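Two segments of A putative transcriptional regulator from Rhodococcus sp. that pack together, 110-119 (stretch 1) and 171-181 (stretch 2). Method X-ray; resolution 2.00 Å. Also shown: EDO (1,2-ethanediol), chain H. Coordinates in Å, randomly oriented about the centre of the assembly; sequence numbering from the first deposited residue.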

# COMPACT_ATOMS: atom_id res chain seq x y z
N SER A 110 -4.93 -12.06 0.07
CA SER A 110 -5.56 -11.62 -1.19
C SER A 110 -5.32 -10.14 -1.53
O SER A 110 -4.97 -9.84 -2.65
CB SER A 110 -7.09 -11.94 -1.10
OG SER A 110 -7.24 -13.36 -1.05
N VAL A 111 -5.50 -9.23 -0.56
CA VAL A 111 -5.15 -7.79 -0.75
C VAL A 111 -3.65 -7.69 -1.09
O VAL A 111 -3.21 -6.88 -1.95
CB VAL A 111 -5.43 -6.95 0.51
CG1 VAL A 111 -5.04 -5.47 0.32
CG2 VAL A 111 -6.90 -7.07 0.93
N GLU A 112 -2.84 -8.42 -0.34
CA GLU A 112 -1.39 -8.35 -0.52
C GLU A 112 -0.97 -8.86 -1.92
O GLU A 112 -0.19 -8.20 -2.63
CB GLU A 112 -0.68 -9.09 0.61
CG GLU A 112 0.81 -9.25 0.35
CD GLU A 112 1.49 -10.17 1.35
OE1 GLU A 112 0.88 -10.50 2.44
OE2 GLU A 112 2.63 -10.54 1.03
N LEU A 113 -1.51 -9.97 -2.37
CA LEU A 113 -1.32 -10.33 -3.78
C LEU A 113 -1.72 -9.25 -4.81
O LEU A 113 -1.01 -9.06 -5.85
CB LEU A 113 -2.10 -11.60 -4.12
CG LEU A 113 -1.84 -12.39 -5.35
CD1 LEU A 113 -0.35 -12.84 -5.25
CD2 LEU A 113 -2.75 -13.62 -5.32
N PHE A 114 -2.83 -8.56 -4.57
CA PHE A 114 -3.32 -7.60 -5.53
C PHE A 114 -2.39 -6.37 -5.48
O PHE A 114 -2.11 -5.78 -6.51
CB PHE A 114 -4.73 -7.14 -5.13
CG PHE A 114 -5.28 -6.05 -6.03
CD1 PHE A 114 -5.44 -6.27 -7.40
CD2 PHE A 114 -5.69 -4.82 -5.48
CE1 PHE A 114 -5.98 -5.28 -8.24
CE2 PHE A 114 -6.26 -3.84 -6.28
CZ PHE A 114 -6.39 -4.01 -7.67
N THR A 115 -1.94 -5.97 -4.28
CA THR A 115 -0.86 -4.93 -4.17
C THR A 115 0.42 -5.31 -4.98
O THR A 115 1.02 -4.43 -5.66
CB THR A 115 -0.52 -4.47 -2.66
OG1 THR A 115 0.15 -5.52 -1.96
CG2 THR A 115 -1.75 -4.04 -1.95
N SER A 116 0.82 -6.59 -4.94
CA SER A 116 1.98 -7.07 -5.73
C SER A 116 1.69 -7.01 -7.18
O SER A 116 2.55 -6.53 -8.01
CB SER A 116 2.43 -8.48 -5.36
OG SER A 116 2.90 -8.37 -4.03
N ALA A 117 0.46 -7.41 -7.52
CA ALA A 117 0.02 -7.23 -8.91
C ALA A 117 0.06 -5.74 -9.41
O ALA A 117 0.45 -5.51 -10.55
CB ALA A 117 -1.36 -7.82 -9.18
N MSE A 118 -0.41 -4.77 -8.61
CA MSE A 118 -0.42 -3.37 -9.05
C MSE A 118 1.01 -2.82 -9.26
O MSE A 118 1.24 -1.88 -10.07
CB MSE A 118 -1.07 -2.45 -7.99
CG MSE A 118 -2.60 -2.57 -7.86
SE MSE A 118 -3.45 -1.27 -6.76
CE MSE A 118 -3.41 -2.19 -4.99
N LEU A 119 1.92 -3.31 -8.45
CA LEU A 119 3.32 -2.95 -8.55
C LEU A 119 4.02 -3.55 -9.77
O LEU A 119 5.05 -2.97 -10.25
CB LEU A 119 4.07 -3.32 -7.28
CG LEU A 119 3.74 -2.48 -6.08
CD1 LEU A 119 4.38 -3.15 -4.87
CD2 LEU A 119 4.16 -1.02 -6.23
C1 EDO H . 7.05 -6.55 -5.13
O1 EDO H . 8.12 -7.05 -4.23
C2 EDO H . 5.86 -7.46 -5.59
O2 EDO H . 5.37 -7.08 -6.97
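Stretch 2 (171-181) AIFGLVIQKTA

Stretch 2, from Ala171 to Ala181, is helical throughout, with i to i+4 backbone hydrogen bonds running from Leu175 N to Ala171 O through to Ala181 N to Ile177 O. It lies across the helix of stretch 1 almost at right angles: the signed crossing angle is -100° and the axes approach to 9.4 Å. So steep a crossing keeps the contact short, and the two segments bury 418 Å² between them, both sides summed. The backbones come nearest where Glu112 CA lies 6.4 Å from Val176 CA and Val111 CA lies 6.8 Å from Phe173 CA. Along stretch 2 the contacting residues are Ile172, Phe173, Val176, Ile177 and Thr180, the 1-2-5-6-9 spacing of a single helical face.

Phe173 is the knob. Its CA-to-CB bond points sideways, and the m rotamer (chi1 -61°, chi2 -35°) carries the ring over to stretch 1, where it sits among Val111, Phe114, Thr115 and Met118. These residues follow the i, i+3, i+4, i+7 pattern, the usual four-cornered hole on a helix surface. The corners meet the ring in several ways. Val111 CG1 touches the edge, 3.6 Å from Phe173 CD1, while Thr115 CG2 approaches the same Phe173 CD1 obliquely at 4.0 Å. Phe114, with chi1 t, brings CE2, also oblique to the Phe173 ring, to 4.0 Å from Phe173 CZ; that CZ lies at the edge of the Phe114 ring, so the two aromatics do not stack. Selenomethionine Met118 covers one face: its CE stands 3.8 Å from the centroid of the Phe173 ring and 3° off the normal, a CH-pi contact. Chi1 m and chi2 t extend this chain, and a chi3 of -91°, between wells, accompanies the placement of the methyl over the ring.

The CA-to-CB bond of Val176 points toward stretch 1, and in its t rotamer both methyls face stretch 1: Val176 CG2 lies 3.7 Å from Val111 CG1, and Val176 CG1 lies 3.7 Å from Glu112 CB and 4.1 Å from Val111 CG1. Val111, also t and with its CA-to-CB bond likewise toward the partner helix, uses CG1 to reach Ile172 CG2 as well, at 4.2 Å. Beta-branched residues at the closest part of a crossing thus fill the gap with little reach.

Glu112 shows how a polar residue can border such a contact. Its CB packs on Val176, while chi1 and chi2, both t, extend the chain until Thr180 OG1 donates a hydrogen bond to Glu112 OE1 at 3.1 Å. Thr180, with chi1 t, thus ends the contact in a polar pairing at its more exposed side.

Thr115 serves two environments. With chi1 p, its OG1 donates to Glu112 O in its own helix at 2.8 Å, which satisfies the hydroxyl proton in a buried position and turns CG2 to stretch 2, where it lies 4.0 Å from Phe173 CD1 and 3.9 Å from Ile177 CD1. Ile177 CG1 packs 3.9 Å from Thr115 OG1; the m, t rotamer of Ile177 brings the end of a sideways-pointing side chain nearer to stretch 1.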

# COMPACT_ATOMS: atom_id res chain seq x y z
N ALA A 171 -6.09 3.15 2.68
CA ALA A 171 -5.74 2.69 4.08
C ALA A 171 -5.60 1.15 4.19
O ALA A 171 -4.61 0.61 4.73
CB ALA A 171 -6.82 3.19 5.13
N ILE A 172 -6.63 0.44 3.71
CA ILE A 172 -6.53 -0.99 3.67
C ILE A 172 -5.24 -1.48 2.98
O ILE A 172 -4.52 -2.28 3.56
CB ILE A 172 -7.83 -1.69 3.09
CG1 ILE A 172 -9.06 -1.44 4.02
CG2 ILE A 172 -7.54 -3.14 2.82
CD1 ILE A 172 -9.04 -2.22 5.39
N PHE A 173 -4.95 -1.01 1.76
CA PHE A 173 -3.71 -1.36 1.03
C PHE A 173 -2.46 -1.08 1.84
O PHE A 173 -1.61 -1.97 2.05
CB PHE A 173 -3.65 -0.63 -0.33
CG PHE A 173 -4.79 -0.98 -1.28
CD1 PHE A 173 -5.33 -2.26 -1.32
CD2 PHE A 173 -5.29 -0.01 -2.14
CE1 PHE A 173 -6.42 -2.53 -2.25
CE2 PHE A 173 -6.33 -0.25 -3.06
CZ PHE A 173 -6.89 -1.45 -3.10
N GLY A 174 -2.37 0.13 2.37
CA GLY A 174 -1.15 0.58 3.16
C GLY A 174 -1.02 -0.18 4.50
O GLY A 174 0.09 -0.49 4.97
N LEU A 175 -2.16 -0.47 5.14
CA LEU A 175 -2.12 -1.30 6.36
C LEU A 175 -1.73 -2.75 6.10
O LEU A 175 -0.91 -3.32 6.83
CB LEU A 175 -3.45 -1.28 7.15
CG LEU A 175 -3.80 0.07 7.66
CD1 LEU A 175 -5.31 0.38 7.92
CD2 LEU A 175 -2.92 0.38 8.85
N VAL A 176 -2.28 -3.35 5.06
CA VAL A 176 -1.88 -4.72 4.68
C VAL A 176 -0.41 -4.79 4.33
O VAL A 176 0.25 -5.72 4.72
CB VAL A 176 -2.69 -5.33 3.47
CG1 VAL A 176 -2.06 -6.64 2.94
CG2 VAL A 176 -4.14 -5.62 3.94
N ILE A 177 0.09 -3.83 3.56
CA ILE A 177 1.48 -3.88 3.17
C ILE A 177 2.42 -3.80 4.40
O ILE A 177 3.35 -4.59 4.54
CB ILE A 177 1.80 -2.70 2.18
CG1 ILE A 177 1.11 -3.01 0.83
CG2 ILE A 177 3.30 -2.70 1.97
CD1 ILE A 177 0.87 -1.77 -0.11
N GLN A 178 2.19 -2.84 5.27
CA GLN A 178 3.07 -2.62 6.41
C GLN A 178 2.92 -3.67 7.46
O GLN A 178 3.86 -4.01 8.20
CB GLN A 178 2.69 -1.33 7.05
CG GLN A 178 3.18 -0.14 6.12
CD GLN A 178 2.79 1.14 6.67
OE1 GLN A 178 3.64 1.90 7.23
NE2 GLN A 178 1.53 1.49 6.51
N LYS A 179 1.70 -4.14 7.60
CA LYS A 179 1.47 -5.29 8.50
C LYS A 179 2.25 -6.53 8.16
O LYS A 179 2.85 -7.16 9.06
CB LYS A 179 -0.04 -5.51 8.70
CG LYS A 179 -0.39 -6.79 9.45
CD LYS A 179 -1.74 -6.60 10.25
CE LYS A 179 -2.88 -6.66 9.27
NZ LYS A 179 -2.71 -7.98 8.46
N THR A 180 2.31 -6.86 6.87
CA THR A 180 3.04 -8.02 6.38
C THR A 180 4.57 -7.84 6.43
O THR A 180 5.33 -8.75 6.88
CB THR A 180 2.57 -8.36 4.95
OG1 THR A 180 2.93 -9.71 4.63
CG2 THR A 180 3.27 -7.46 3.89
N ALA A 181 5.04 -6.65 6.02
CA ALA A 181 6.42 -6.34 6.12
C ALA A 181 6.97 -6.35 7.55
O ALA A 181 8.13 -6.62 7.73
CB ALA A 181 6.69 -4.98 5.47